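Local atomic coordinates of cellulase (Uncultured bacterium, PDB entry 3WX5), a protein that probably hydrolyses internal beta-1,4-glucosidic bonds of cellulose, as an endoglucanase of glycoside hydrolase family 12. Residues A74-I79 with A218-F223. Numbering follows the deposited sequence.
Sequences AAYPAI and AVETGF
With CG anti to the backbone N (chi1 179°), the ring of Y76 extends alongside the backbone of T221 to F223, while E220, twisted from a staggered first torsion (chi1 -29°) and then extended, carries its carboxylate up to that ring. The two flat groups are nearly coplanar, 10° apart, and E220 OE1 lies at the ring's edge, 3.7 Å from Y76 CE2. Across the ring from CE2, Y76 CE1 packs 3.5 Å from G222 C. The hydroxyl passes close to G222 N without bonding to it; its hydrogen bond goes to A121 O, and E220 OE2 bonds to H84 ND1. An alanine in place of Y76 removes ring and hydroxyl, and would probably open a gap beside G222 and leave A121 O without its phenolic partner and the E220 carboxylate without the ring edge beside it.

Next to this packing, I79 and T221 form an antiparallel hydrogen-bonded pair, I79 N to T221 O at 2.8 Å and T221 N to I79 O at 2.9 Å, and their CG2 methyls meet 3.8 Å apart. A78 faces G222 in the adjoining non-hydrogen-bonded pair. Here glycine permits a tight approach, A78 CA to G222 CA 4.0 Å, since a beta carbon at G222 would collide with P77 O. P77 O accepts a hydrogen bond from F223 N at 3.2 Å, adding one bond at the loop residue before A78.

The contact joins strand 78-80 to strand 215-225 in the buried heart of a concanavalin-like fold: 36-39 pairs with 78-80, 117-127 with 215-225, and strand 233-243 of the other sheet packs against I79, T221 and F223.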
loop_
_atom_site.group_PDB
_atom_site.type_symbol
_atom_site.label_atom_id
_atom_site.label_comp_id
_atom_site.label_asym_id
_atom_site.label_seq_id
_atom_site.Cartn_x
_atom_site.Cartn_y
_atom_site.Cartn_z
ATOM N N ALA A 74 -3.769 11.122 -7.497
ATOM C CA ALA A 74 -5.091 10.925 -8.086
ATOM C C ALA A 74 -5.739 9.627 -7.627
ATOM O O ALA A 74 -6.956 9.556 -7.535
ATOM C CB ALA A 74 -4.995 10.921 -9.635
ATOM N N ALA A 75 -4.930 8.585 -7.403
ATOM C CA ALA A 75 -5.455 7.211 -7.284
ATOM C C ALA A 75 -4.397 6.343 -6.622
ATOM O O ALA A 75 -3.201 6.590 -6.772
ATOM C CB ALA A 75 -5.759 6.616 -8.688
ATOM N N TYR A 76 -4.848 5.261 -6.009
ATOM C CA TYR A 76 -3.954 4.211 -5.515
ATOM C C TYR A 76 -4.656 2.856 -5.723
ATOM O O TYR A 76 -5.153 2.242 -4.781
ATOM C CB TYR A 76 -3.641 4.480 -4.038
ATOM C CG TYR A 76 -2.731 3.439 -3.368
ATOM C CD1 TYR A 76 -1.430 3.207 -3.817
ATOM C CD2 TYR A 76 -3.186 2.707 -2.273
ATOM C CE1 TYR A 76 -0.579 2.269 -3.154
ATOM C CE2 TYR A 76 -2.367 1.763 -1.628
ATOM C CZ TYR A 76 -1.082 1.537 -2.071
ATOM O OH TYR A 76 -0.313 0.562 -1.447
ATOM N N PRO A 77 -4.767 2.421 -6.990
ATOM C CA PRO A 77 -5.188 1.029 -7.249
ATOM C C PRO A 77 -4.270 0.062 -6.487
ATOM O O PRO A 77 -3.043 0.250 -6.481
ATOM C CB PRO A 77 -4.975 0.865 -8.761
ATOM C CG PRO A 77 -3.911 1.928 -9.112
ATOM C CD PRO A 77 -4.223 3.091 -8.188
ATOM N N ALA A 78 -4.857 -0.874 -5.749
ATOM C CA ALA A 78 -4.103 -1.614 -4.731
ATOM C C ALA A 78 -4.734 -2.967 -4.414
ATOM O O ALA A 78 -5.909 -3.170 -4.657
ATOM C CB ALA A 78 -4.013 -0.779 -3.437
ATOM N N ILE A 79 -3.939 -3.861 -3.826
ATOM C CA ILE A 79 -4.436 -5.120 -3.309
ATOM C C ILE A 79 -4.113 -5.134 -1.810
ATOM O O ILE A 79 -3.134 -4.516 -1.375
ATOM C CB ILE A 79 -3.790 -6.341 -4.020
ATOM C CG1 ILE A 79 -4.323 -7.654 -3.435
ATOM C CG2 ILE A 79 -2.231 -6.261 -4.060
ATOM C CD1 ILE A 79 -4.091 -8.885 -4.364
ATOM N N ALA A 218 -4.649 -2.832 8.024
ATOM C CA ALA A 218 -4.596 -3.249 6.627
ATOM C C ALA A 218 -3.180 -3.227 6.130
ATOM O O ALA A 218 -2.455 -2.289 6.418
ATOM C CB ALA A 218 -5.444 -2.289 5.760
ATOM N N VAL A 219 -2.827 -4.221 5.317
ATOM C CA VAL A 219 -1.547 -4.232 4.626
ATOM C C VAL A 219 -1.887 -4.232 3.134
ATOM O O VAL A 219 -2.460 -5.226 2.622
ATOM C CB VAL A 219 -0.754 -5.529 4.961
ATOM C CG1 VAL A 219 0.591 -5.562 4.191
ATOM C CG2 VAL A 219 -0.498 -5.597 6.472
ATOM N N GLU A 220 -1.479 -3.167 2.436
ATOM C CA GLU A 220 -1.854 -2.982 1.033
ATOM C C GLU A 220 -0.600 -2.773 0.219
ATOM O O GLU A 220 0.411 -2.299 0.735
ATOM C CB GLU A 220 -2.780 -1.761 0.867
ATOM C CG GLU A 220 -3.639 -1.448 2.089
ATOM C CD GLU A 220 -4.787 -0.454 1.816
ATOM O OE1 GLU A 220 -4.784 0.240 0.772
ATOM O OE2 GLU A 220 -5.750 -0.436 2.618
ATOM N N THR A 221 -0.670 -3.049 -1.079
ATOM C CA THR A 221 0.337 -2.489 -1.963
ATOM C C THR A 221 -0.288 -2.154 -3.309
ATOM O O THR A 221 -1.387 -2.629 -3.616
ATOM C CB THR A 221 1.517 -3.462 -2.144
ATOM O OG1 THR A 221 2.606 -2.756 -2.754
ATOM C CG2 THR A 221 1.093 -4.674 -3.036
ATOM N N GLY A 222 0.358 -1.280 -4.071
ATOM C CA GLY A 222 -0.250 -0.783 -5.318
ATOM C C GLY A 222 0.575 0.349 -5.858
ATOM O O GLY A 222 1.762 0.442 -5.541
ATOM N N PHE A 223 -0.061 1.262 -6.595
ATOM C CA PHE A 223 0.683 2.323 -7.277
ATOM C C PHE A 223 -0.013 3.630 -6.938
ATOM O O PHE A 223 -1.197 3.794 -7.247
ATOM C CB PHE A 223 0.630 2.107 -8.794
ATOM C CG PHE A 223 1.138 0.745 -9.228
ATOM C CD1 PHE A 223 2.505 0.515 -9.330
ATOM C CD2 PHE A 223 0.253 -0.319 -9.444
ATOM C CE1 PHE A 223 2.996 -0.736 -9.701
ATOM C CE2 PHE A 223 0.739 -1.601 -9.791
ATOM C CZ PHE A 223 2.108 -1.793 -9.940
#